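Local structure of mannitol dehydrogenase (Helicobacter pylori, 3TWO) at residues B[1-9]-B[19-27]; B[202-212]-B[221-231]. The protein probably catalyses the NADP(H)-dependent, zinc-requiring interconversion of cinnamaldehydes and the corresponding cinnamyl alcohols, as a member of the medium-chain alcohol dehydrogenase family. All coordinates share one frame; numbering follows the deposited sequence.

Contact 1. Residues B[1-9]-B[19-27]; sequences MRVQSKGFA and PHDFSRHAV
R2 reaches across to S23 with two nitrogens side-on: NE lies 3.0 Å from S23 OG and NH2 3.2 Å from the same oxygen, both bonds running in the guanidinium plane, while R24 O sits over the centre of one face of that plane. Deeper in, F22 folds its ring back over the neighbouring strand. With CG between its backbone N and carbonyl carbon (chi1 66°), the ring lays one face on S5, whose CB stands 3.6 Å from the F22 ring centroid in a CH-pi contact, and turns its edge to the backbone of K6 and of G7, which has no side chain. F22 CE1 lies over the centre of the R24 guanidinium. At the far end A9 CB meets H20 CB at 3.5 Å. Three hydrogen-bonded pairs, V3 with R24, S5 with F22 and G7 with H20, hold the backbones together; the straightest bond runs from F22 N to S5 O (3.1 Å, 176°). Further out, S5 OG donates to N135 OD1, and M129 O and S133 OG take the guanidinium of R24. The two strands form an antiparallel beta hairpin at the N terminus, laid against strand 135-139 of the GroES-like catalytic domain.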
loop_
_atom_site.group_PDB
_atom_site.type_symbol
_atom_site.label_atom_id
_atom_site.label_comp_id
_atom_site.label_asym_id
_atom_site.label_seq_id
_atom_site.Cartn_x
_atom_site.Cartn_y
_atom_site.Cartn_z
ATOM N N MET B 1 -15.492 44.716 10.423
ATOM C CA MET B 1 -14.777 44.723 11.741
ATOM C C MET B 1 -14.281 43.300 12.085
ATOM O O MET B 1 -15.049 42.339 11.988
ATOM C CB MET B 1 -15.669 45.259 12.864
ATOM C CG MET B 1 -15.919 46.786 12.829
ATOM S SD MET B 1 -14.543 47.817 12.196
ATOM C CE MET B 1 -15.082 48.331 10.531
ATOM N N ARG B 2 -13.006 43.179 12.457
ATOM C CA ARG B 2 -12.441 41.898 12.891
ATOM C C ARG B 2 -13.180 41.389 14.112
ATOM O O ARG B 2 -13.666 42.158 14.904
ATOM C CB ARG B 2 -10.936 42.046 13.157
ATOM C CG ARG B 2 -10.115 42.395 11.874
ATOM C CD ARG B 2 -8.587 42.398 12.064
ATOM N NE ARG B 2 -8.093 41.121 12.582
ATOM C CZ ARG B 2 -7.862 40.038 11.859
ATOM N NH1 ARG B 2 -8.075 40.055 10.566
ATOM N NH2 ARG B 2 -7.439 38.922 12.435
ATOM N N VAL B 3 -13.293 40.081 14.256
ATOM C CA VAL B 3 -13.981 39.497 15.405
ATOM C C VAL B 3 -12.945 39.318 16.517
ATOM O O VAL B 3 -11.863 38.768 16.264
ATOM C CB VAL B 3 -14.612 38.103 14.988
ATOM C CG1 VAL B 3 -15.108 37.305 16.194
ATOM C CG2 VAL B 3 -15.732 38.297 13.942
ATOM N N GLN B 4 -13.244 39.797 17.724
ATOM C CA GLN B 4 -12.352 39.609 18.872
ATOM C C GLN B 4 -12.530 38.205 19.455
ATOM O O GLN B 4 -13.644 37.666 19.504
ATOM C CB GLN B 4 -12.577 40.671 19.946
ATOM C CG GLN B 4 -12.277 42.097 19.442
ATOM C CD GLN B 4 -10.890 42.187 18.811
ATOM O OE1 GLN B 4 -10.735 42.691 17.707
ATOM N NE2 GLN B 4 -9.887 41.679 19.499
ATOM N N SER B 5 -11.438 37.579 19.851
ATOM C CA SER B 5 -11.549 36.222 20.332
ATOM C C SER B 5 -10.665 35.956 21.503
ATOM O O SER B 5 -9.757 36.723 21.779
ATOM C CB SER B 5 -11.188 35.213 19.233
ATOM O OG SER B 5 -11.887 35.457 18.044
ATOM N N LYS B 6 -10.901 34.809 22.159
ATOM C CA LYS B 6 -9.948 34.308 23.129
ATOM C C LYS B 6 -9.849 32.801 23.147
ATOM O O LYS B 6 -10.756 32.101 22.737
ATOM C CB LYS B 6 -10.197 34.885 24.522
ATOM C CG LYS B 6 -11.650 34.987 24.900
ATOM C CD LYS B 6 -11.767 35.738 26.210
ATOM C CE LYS B 6 -13.200 35.913 26.634
ATOM N NZ LYS B 6 -13.225 35.740 28.117
ATOM N N GLY B 7 -8.736 32.315 23.655
ATOM C CA GLY B 7 -8.476 30.893 23.641
ATOM C C GLY B 7 -7.242 30.506 24.410
ATOM O O GLY B 7 -6.720 31.265 25.209
ATOM N N PHE B 8 -6.807 29.283 24.152
ATOM C CA PHE B 8 -5.701 28.680 24.840
ATOM C C PHE B 8 -4.635 28.380 23.810
ATOM O O PHE B 8 -4.847 27.506 22.947
ATOM C CB PHE B 8 -6.184 27.413 25.588
ATOM C CG PHE B 8 -7.148 27.744 26.686
ATOM C CD1 PHE B 8 -8.528 27.727 26.438
ATOM C CD2 PHE B 8 -6.683 28.224 27.904
ATOM C CE1 PHE B 8 -9.458 28.109 27.437
ATOM C CE2 PHE B 8 -7.596 28.634 28.916
ATOM C CZ PHE B 8 -8.990 28.554 28.671
ATOM N N ALA B 9 -3.551 29.177 23.884
ATOM C CA ALA B 9 -2.427 29.145 22.957
ATOM C C ALA B 9 -1.149 28.558 23.572
ATOM O O ALA B 9 -0.874 28.730 24.774
ATOM C CB ALA B 9 -2.102 30.601 22.370
ATOM N N PRO B 19 -3.990 31.417 28.483
ATOM C CA PRO B 19 -5.051 32.278 27.904
ATOM C C PRO B 19 -4.450 33.250 26.907
ATOM O O PRO B 19 -3.440 33.861 27.177
ATOM C CB PRO B 19 -5.605 33.050 29.135
ATOM C CG PRO B 19 -5.436 32.016 30.247
ATOM C CD PRO B 19 -4.057 31.388 29.964
ATOM N N HIS B 20 -5.044 33.380 25.740
ATOM C CA HIS B 20 -4.470 34.247 24.731
ATOM C C HIS B 20 -5.630 35.001 24.104
ATOM O O HIS B 20 -6.631 34.377 23.673
ATOM C CB HIS B 20 -3.741 33.366 23.703
ATOM C CG HIS B 20 -3.130 34.109 22.554
ATOM N ND1 HIS B 20 -2.209 35.127 22.723
ATOM C CD2 HIS B 20 -3.268 33.948 21.210
ATOM C CE1 HIS B 20 -1.836 35.588 21.537
ATOM N NE2 HIS B 20 -2.457 34.881 20.602
ATOM N N ASP B 21 -5.510 36.331 24.090
ATOM C CA ASP B 21 -6.402 37.198 23.348
ATOM C C ASP B 21 -5.919 37.333 21.938
ATOM O O ASP B 21 -4.727 37.506 21.707
ATOM C CB ASP B 21 -6.403 38.620 23.955
ATOM C CG ASP B 21 -6.920 38.636 25.389
ATOM O OD1 ASP B 21 -7.894 37.895 25.705
ATOM O OD2 ASP B 21 -6.340 39.390 26.199
ATOM N N PHE B 22 -6.859 37.295 20.989
ATOM C CA PHE B 22 -6.537 37.460 19.570
ATOM C C PHE B 22 -7.752 37.933 18.817
ATOM O O PHE B 22 -8.765 38.262 19.421
ATOM C CB PHE B 22 -5.970 36.164 18.932
ATOM C CG PHE B 22 -6.940 35.025 18.860
ATOM C CD1 PHE B 22 -7.468 34.626 17.635
ATOM C CD2 PHE B 22 -7.337 34.341 20.022
ATOM C CE1 PHE B 22 -8.356 33.495 17.546
ATOM C CE2 PHE B 22 -8.224 33.248 19.960
ATOM C CZ PHE B 22 -8.714 32.786 18.716
ATOM N N SER B 23 -7.628 38.004 17.498
ATOM C CA SER B 23 -8.737 38.393 16.664
ATOM C C SER B 23 -8.762 37.519 15.400
ATOM O O SER B 23 -7.731 36.954 14.966
ATOM C CB SER B 23 -8.670 39.908 16.333
ATOM O OG SER B 23 -7.661 40.125 15.360
ATOM N N ARG B 24 -9.944 37.385 14.824
ATOM C CA ARG B 24 -10.097 36.634 13.563
ATOM C C ARG B 24 -10.603 37.576 12.474
ATOM O O ARG B 24 -11.097 38.663 12.778
ATOM C CB ARG B 24 -11.120 35.528 13.758
ATOM C CG ARG B 24 -10.762 34.505 14.818
ATOM C CD ARG B 24 -11.913 33.518 15.019
ATOM N NE ARG B 24 -11.592 32.389 15.911
ATOM C CZ ARG B 24 -10.799 31.334 15.634
ATOM N NH1 ARG B 24 -10.119 31.252 14.477
ATOM N NH2 ARG B 24 -10.688 30.339 16.535
ATOM N N HIS B 25 -10.512 37.146 11.210
ATOM C CA HIS B 25 -11.105 37.915 10.105
ATOM C C HIS B 25 -12.614 38.252 10.301
ATOM O O HIS B 25 -13.380 37.490 10.913
ATOM C CB HIS B 25 -10.870 37.223 8.740
ATOM C CG HIS B 25 -11.672 35.972 8.523
ATOM N ND1 HIS B 25 -11.105 34.703 8.573
ATOM C CD2 HIS B 25 -12.967 35.791 8.151
ATOM C CE1 HIS B 25 -12.028 33.800 8.265
ATOM N NE2 HIS B 25 -13.158 34.432 7.998
ATOM N N ALA B 26 -12.999 39.408 9.767
ATOM C CA ALA B 26 -14.388 39.876 9.729
ATOM C C ALA B 26 -15.274 38.811 9.077
ATOM O O ALA B 26 -14.809 37.995 8.264
ATOM C CB ALA B 26 -14.469 41.208 8.927
ATOM N N VAL B 27 -16.553 38.825 9.443
ATOM C CA VAL B 27 -17.564 37.966 8.835
ATOM C C VAL B 27 -17.876 38.414 7.407
ATOM O O VAL B 27 -18.484 39.443 7.209
ATOM C CB VAL B 27 -18.860 37.956 9.681
ATOM C CG1 VAL B 27 -19.806 36.933 9.137
ATOM C CG2 VAL B 27 -18.541 37.673 11.201
#

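Contact 2. Residues B[202-212]-B[221-231]; sequences EVSVFARNEHK and VKHFYTDPKQC. With NDP (NADPH dihydro-nicotinamide-adenine-dinucleotide phosphate), chain F.
A beta-alpha-beta unit of the Rossmann fold brings strand 202-206 alongside strand 223-225, an outermost strand of the parallel sheet. H223 O receives V205 N at 2.8 Å, V205 O receives Y225 N at 2.7 Å, and Y225 O receives A207 N at 2.9 Å. On one face of the sheet the F206 and Y225 side chains lie side by side and point the same way, their ring planes inclined at 35°; Y225 CD1 comes over a face of the F206 ring, 3.3 Å from CE2. C231 CB closes on the edge of the F206 ring and on a face of Y225. On the opposite face V205 divides its branches, CG2 against V221 CG2 and CG1 against F224 CE1. With CG anti to the backbone N (chi1 -166°), the F224 ring also reaches A207 CB and sets its edge against N209 O, 3.4 Å from CE2. Beyond the C-terminal end of strand 202-206 the chain enters the NADPH pocket, where Rossmann folds recognise the adenosine ribose, here carrying the 2'-phosphate that distinguishes NADPH from NADH. R208 NE donates to O2X of this phosphate (2.9 Å) and R208 NH2 to its O3X (2.7 Å), while the adenine N7A lies over the centre of the guanidinium face. N209 OD1 accepts from H211 N, an Asx turn just ahead of helix 213-218, where F224 packs on A216.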
loop_
_atom_site.group_PDB
_atom_site.type_symbol
_atom_site.label_atom_id
_atom_site.label_comp_id
_atom_site.label_asym_id
_atom_site.label_seq_id
_atom_site.Cartn_x
_atom_site.Cartn_y
_atom_site.Cartn_z
ATOM N N GLU B 202 -16.971 -8.194 12.677
ATOM C CA GLU B 202 -16.463 -8.916 13.799
ATOM C C GLU B 202 -15.150 -8.183 14.128
ATOM O O GLU B 202 -14.230 -8.182 13.311
ATOM C CB GLU B 202 -16.232 -10.389 13.417
ATOM C CG GLU B 202 -15.983 -11.198 14.592
ATOM C CD GLU B 202 -15.868 -12.721 14.311
ATOM O OE1 GLU B 202 -16.241 -13.465 15.233
ATOM O OE2 GLU B 202 -15.428 -13.188 13.226
ATOM N N VAL B 203 -15.061 -7.601 15.330
ATOM C CA VAL B 203 -14.023 -6.617 15.595
ATOM C C VAL B 203 -12.956 -7.101 16.554
ATOM O O VAL B 203 -13.263 -7.630 17.635
ATOM C CB VAL B 203 -14.668 -5.310 16.118
ATOM C CG1 VAL B 203 -13.608 -4.211 16.373
ATOM C CG2 VAL B 203 -15.697 -4.843 15.089
ATOM N N SER B 204 -11.695 -6.931 16.173
ATOM C CA SER B 204 -10.574 -7.248 17.067
ATOM C C SER B 204 -9.895 -5.905 17.406
ATOM O O SER B 204 -9.748 -5.036 16.518
ATOM C CB SER B 204 -9.558 -8.179 16.382
ATOM O OG SER B 204 -10.115 -9.443 16.026
ATOM N N VAL B 205 -9.461 -5.743 18.661
ATOM C CA VAL B 205 -8.758 -4.523 19.026
ATOM C C VAL B 205 -7.293 -4.845 19.412
ATOM O O VAL B 205 -6.996 -5.887 20.052
ATOM C CB VAL B 205 -9.520 -3.805 20.181
ATOM C CG1 VAL B 205 -8.690 -2.717 20.827
ATOM C CG2 VAL B 205 -10.802 -3.230 19.638
ATOM N N PHE B 206 -6.382 -3.957 19.044
ATOM C CA PHE B 206 -4.965 -4.162 19.441
ATOM C C PHE B 206 -4.596 -2.958 20.235
ATOM O O PHE B 206 -4.664 -1.856 19.694
ATOM C CB PHE B 206 -4.031 -4.273 18.220
ATOM C CG PHE B 206 -4.351 -5.454 17.330
ATOM C CD1 PHE B 206 -5.367 -5.380 16.380
ATOM C CD2 PHE B 206 -3.638 -6.630 17.441
ATOM C CE1 PHE B 206 -5.653 -6.515 15.527
ATOM C CE2 PHE B 206 -3.919 -7.754 16.635
ATOM C CZ PHE B 206 -4.927 -7.688 15.692
ATOM N N ALA B 207 -4.240 -3.160 21.500
ATOM C CA ALA B 207 -3.861 -2.048 22.417
ATOM C C ALA B 207 -2.469 -2.424 22.994
ATOM O O ALA B 207 -1.871 -3.383 22.488
ATOM C CB ALA B 207 -4.936 -1.841 23.533
ATOM N N ARG B 208 -1.947 -1.683 23.999
ATOM C CA ARG B 208 -0.657 -2.028 24.587
ATOM C C ARG B 208 -0.811 -2.652 25.986
ATOM O O ARG B 208 0.155 -3.213 26.535
ATOM C CB ARG B 208 0.322 -0.814 24.614
ATOM C CG ARG B 208 0.722 -0.335 23.182
ATOM C CD ARG B 208 1.878 0.711 23.251
ATOM N NE ARG B 208 1.451 1.996 23.833
ATOM C CZ ARG B 208 2.244 3.058 23.852
ATOM N NH1 ARG B 208 3.473 2.925 23.376
ATOM N NH2 ARG B 208 1.841 4.244 24.362
ATOM N N ASN B 209 -2.022 -2.617 26.551
ATOM C CA ASN B 209 -2.250 -3.380 27.775
ATOM C C ASN B 209 -3.742 -3.629 27.849
ATOM O O ASN B 209 -4.469 -3.294 26.913
ATOM C CB ASN B 209 -1.769 -2.540 28.969
ATOM C CG ASN B 209 -2.304 -1.086 28.887
ATOM O OD1 ASN B 209 -3.501 -0.884 28.931
ATOM N ND2 ASN B 209 -1.418 -0.099 28.733
ATOM N N GLU B 210 -4.212 -4.161 28.984
ATOM C CA GLU B 210 -5.603 -4.536 29.119
ATOM C C GLU B 210 -6.404 -3.572 29.960
ATOM O O GLU B 210 -7.520 -3.918 30.399
ATOM C CB GLU B 210 -5.715 -5.948 29.696
ATOM C CG GLU B 210 -5.138 -6.989 28.747
ATOM C CD GLU B 210 -5.627 -8.408 29.028
ATOM O OE1 GLU B 210 -6.026 -8.719 30.155
ATOM O OE2 GLU B 210 -5.632 -9.233 28.088
ATOM N N HIS B 211 -5.898 -2.337 30.131
ATOM C CA HIS B 211 -6.617 -1.382 30.979
ATOM C C HIS B 211 -8.043 -1.068 30.508
ATOM O O HIS B 211 -8.918 -0.790 31.340
ATOM C CB HIS B 211 -5.835 -0.066 31.280
ATOM C CG HIS B 211 -4.503 -0.272 31.937
ATOM N ND1 HIS B 211 -3.495 0.670 31.866
ATOM C CD2 HIS B 211 -3.989 -1.324 32.627
ATOM C CE1 HIS B 211 -2.426 0.214 32.496
ATOM N NE2 HIS B 211 -2.701 -0.990 32.970
ATOM N N LYS B 212 -8.281 -1.116 29.204
ATOM C CA LYS B 212 -9.613 -0.819 28.661
ATOM C C LYS B 212 -10.291 -2.028 27.990
ATOM O O LYS B 212 -11.232 -1.867 27.228
ATOM C CB LYS B 212 -9.513 0.372 27.695
ATOM C CG LYS B 212 -8.869 1.591 28.394
ATOM C CD LYS B 212 -8.733 2.843 27.494
ATOM C CE LYS B 212 -7.814 2.619 26.325
ATOM N NZ LYS B 212 -7.450 3.965 25.692
ATOM N N VAL B 221 -16.645 -5.833 20.994
ATOM C CA VAL B 221 -15.397 -6.357 20.445
ATOM C C VAL B 221 -15.305 -7.830 20.763
ATOM O O VAL B 221 -15.669 -8.252 21.891
ATOM C CB VAL B 221 -14.203 -5.616 21.043
ATOM C CG1 VAL B 221 -12.900 -6.295 20.680
ATOM C CG2 VAL B 221 -14.213 -4.176 20.506
ATOM N N LYS B 222 -14.868 -8.612 19.777
ATOM C CA LYS B 222 -14.836 -10.049 19.959
ATOM C C LYS B 222 -13.437 -10.558 20.412
ATOM O O LYS B 222 -13.348 -11.537 21.141
ATOM C CB LYS B 222 -15.373 -10.774 18.711
ATOM C CG LYS B 222 -16.806 -11.593 18.957
ATOM C CD LYS B 222 -18.130 -10.705 19.229
ATOM C CE LYS B 222 -19.322 -11.024 18.244
ATOM N NZ LYS B 222 -18.999 -10.725 16.752
ATOM N N HIS B 223 -12.362 -9.886 19.994
ATOM C CA HIS B 223 -11.013 -10.263 20.447
ATOM C C HIS B 223 -10.251 -9.026 20.850
ATOM O O HIS B 223 -10.350 -7.967 20.192
ATOM C CB HIS B 223 -10.187 -11.002 19.382
ATOM C CG HIS B 223 -10.866 -12.200 18.795
ATOM N ND1 HIS B 223 -11.562 -12.146 17.604
ATOM C CD2 HIS B 223 -10.959 -13.476 19.228
ATOM C CE1 HIS B 223 -12.064 -13.333 17.332
ATOM N NE2 HIS B 223 -11.699 -14.161 18.295
ATOM N N PHE B 224 -9.510 -9.155 21.947
ATOM C CA PHE B 224 -8.723 -8.057 22.449
ATOM C C PHE B 224 -7.292 -8.551 22.507
ATOM O O PHE B 224 -7.039 -9.529 23.155
ATOM C CB PHE B 224 -9.168 -7.650 23.865
ATOM C CG PHE B 224 -8.613 -6.326 24.296
ATOM C CD1 PHE B 224 -9.322 -5.135 24.051
ATOM C CD2 PHE B 224 -7.385 -6.247 24.915
ATOM C CE1 PHE B 224 -8.827 -3.936 24.419
ATOM C CE2 PHE B 224 -6.894 -4.990 25.295
ATOM C CZ PHE B 224 -7.601 -3.848 25.033
ATOM N N TYR B 225 -6.359 -7.868 21.845
ATOM C CA TYR B 225 -4.940 -8.260 21.936
ATOM C C TYR B 225 -4.077 -7.150 22.500
ATOM O O TYR B 225 -4.404 -5.955 22.347
ATOM C CB TYR B 225 -4.443 -8.588 20.556
ATOM C CG TYR B 225 -5.260 -9.673 19.873
ATOM C CD1 TYR B 225 -5.992 -9.368 18.691
ATOM C CD2 TYR B 225 -5.326 -10.981 20.401
ATOM C CE1 TYR B 225 -6.725 -10.330 18.048
ATOM C CE2 TYR B 225 -6.049 -11.980 19.743
ATOM C CZ TYR B 225 -6.730 -11.630 18.547
ATOM O OH TYR B 225 -7.477 -12.527 17.867
ATOM N N THR B 226 -2.997 -7.529 23.178
ATOM C CA THR B 226 -2.024 -6.522 23.647
ATOM C C THR B 226 -0.737 -6.576 22.784
ATOM O O THR B 226 0.236 -5.876 23.057
ATOM C CB THR B 226 -1.687 -6.710 25.140
ATOM O OG1 THR B 226 -1.293 -8.063 25.359
ATOM C CG2 THR B 226 -2.919 -6.374 26.050
ATOM N N ASP B 227 -0.747 -7.381 21.731
ATOM C CA ASP B 227 0.396 -7.443 20.846
ATOM C C ASP B 227 -0.134 -8.047 19.588
ATOM O O ASP B 227 -0.896 -9.038 19.654
ATOM C CB ASP B 227 1.433 -8.397 21.411
ATOM C CG ASP B 227 2.788 -8.303 20.699
ATOM O OD1 ASP B 227 2.897 -8.580 19.510
ATOM O OD2 ASP B 227 3.767 -7.973 21.369
ATOM N N PRO B 228 0.253 -7.485 18.431
ATOM C CA PRO B 228 -0.256 -8.078 17.189
ATOM C C PRO B 228 0.090 -9.545 17.031
ATOM O O PRO B 228 -0.651 -10.262 16.367
ATOM C CB PRO B 228 0.376 -7.221 16.065
ATOM C CG PRO B 228 1.433 -6.415 16.710
ATOM C CD PRO B 228 1.085 -6.286 18.188
ATOM N N LYS B 229 1.164 -10.028 17.658
ATOM C CA LYS B 229 1.581 -11.424 17.440
ATOM C C LYS B 229 0.599 -12.406 18.051
ATOM O O LYS B 229 0.650 -13.582 17.738
ATOM C CB LYS B 229 2.924 -11.685 18.080
ATOM C CG LYS B 229 4.001 -11.570 17.094
ATOM C CD LYS B 229 5.067 -10.556 17.531
ATOM C CE LYS B 229 4.692 -9.147 17.108
ATOM N NZ LYS B 229 5.049 -8.233 18.200
ATOM N N GLN B 230 -0.228 -11.916 18.979
ATOM C CA GLN B 230 -1.252 -12.775 19.608
ATOM C C GLN B 230 -2.398 -13.072 18.641
ATOM O O GLN B 230 -3.203 -13.955 18.883
ATOM C CB GLN B 230 -1.792 -12.170 20.902
ATOM C CG GLN B 230 -0.735 -11.684 21.884
ATOM C CD GLN B 230 -1.274 -10.680 22.884
ATOM O OE1 GLN B 230 -2.389 -10.170 22.747
ATOM N NE2 GLN B 230 -0.459 -10.328 23.858
ATOM N N CYS B 231 -2.505 -12.353 17.543
ATOM C CA CYS B 231 -3.658 -12.609 16.688
ATOM C C CYS B 231 -3.359 -13.782 15.772
ATOM O O CYS B 231 -2.468 -13.728 14.974
ATOM C CB CYS B 231 -4.047 -11.353 15.889
ATOM S SG CYS B 231 -5.293 -11.645 14.593
HETATM P PA NDP F . -5.160 9.182 21.122
HETATM O O1A NDP F . -3.940 9.048 21.934
HETATM O O2A NDP F . -6.639 9.002 21.633
HETATM O O5B NDP F . -5.196 7.568 20.892
HETATM C C5B NDP F . -3.956 6.773 20.496
HETATM C C4B NDP F . -4.133 5.350 21.013
HETATM O O4B NDP F . -3.152 4.350 20.510
HETATM C C3B NDP F . -4.031 5.366 22.555
HETATM O O3B NDP F . -5.162 4.572 23.082
HETATM C C2B NDP F . -2.677 4.650 22.810
HETATM O O2B NDP F . -2.811 3.970 24.073
HETATM C C1B NDP F . -2.655 3.586 21.688
HETATM N N9A NDP F . -1.290 3.239 21.230
HETATM C C8A NDP F . -0.230 4.079 21.224
HETATM N N7A NDP F . 0.782 3.413 20.691
HETATM C C5A NDP F . 0.378 2.187 20.368
HETATM C C6A NDP F . 1.003 1.096 19.793
HETATM N N6A NDP F . 2.329 1.092 19.421
HETATM N N1A NDP F . 0.261 0.006 19.631
HETATM C C2A NDP F . -1.013 -0.063 19.948
HETATM N N3A NDP F . -1.636 0.961 20.481
HETATM C C4A NDP F . -0.942 2.089 20.709
HETATM O O3 NDP F . -4.984 9.407 19.570
HETATM P PN NDP F . -6.079 9.787 18.575
HETATM O O1N NDP F . -7.063 8.698 18.384
HETATM O O2N NDP F . -6.668 11.213 18.737
HETATM O O5D NDP F . -5.219 9.922 17.263
HETATM C C5D NDP F . -4.308 8.774 16.905
HETATM C C4D NDP F . -3.357 9.179 15.700
HETATM O O4D NDP F . -4.295 9.461 14.644
HETATM C C3D NDP F . -2.503 10.460 15.905
HETATM O O3D NDP F . -1.197 10.238 15.304
HETATM C C2D NDP F . -3.355 11.517 15.166
HETATM O O2D NDP F . -2.549 12.533 14.681
HETATM C C1D NDP F . -3.862 10.674 13.973
HETATM N N1N NDP F . -5.006 11.288 13.219
HETATM C C2N NDP F . -4.992 11.200 11.809
HETATM C C3N NDP F . -6.021 11.746 11.058
HETATM C C7N NDP F . -6.014 11.553 9.543
HETATM O O7N NDP F . -5.369 10.627 9.024
HETATM N N7N NDP F . -6.932 12.259 8.892
HETATM C C4N NDP F . -7.071 12.431 11.715
HETATM C C5N NDP F . -7.121 12.495 13.138
HETATM C C6N NDP F . -6.102 11.946 13.888
HETATM P P2B NDP F . -1.682 3.937 25.155
HETATM O O1X NDP F . -2.453 4.360 26.538
HETATM O O2X NDP F . -1.007 2.635 25.134
HETATM O O3X NDP F . -0.683 5.132 24.838
#

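How the contacts relate
From the N terminus, the chain runs out along strand 3-9 and returns along strand 18-24, so contact 1 closes a short loop within the first 27 residues. More of the catalytic domain follows before the chain enters the nucleotide-binding sheet. There contact 2 closes a second short connection, through helix 213-218, joining parallel neighbours instead of antiparallel ones. Strands 315-318 and 338-342 later return to the catalytic domain. The two contacts are in series, neither nested nor crossed. The centres of contact 1 and contact 2 lie about 43 Å apart, on opposite sides of the chain's centre. Contact 1 thus belongs to the outer side of the catalytic domain, contact 2 to the adenosine end of the cofactor domain.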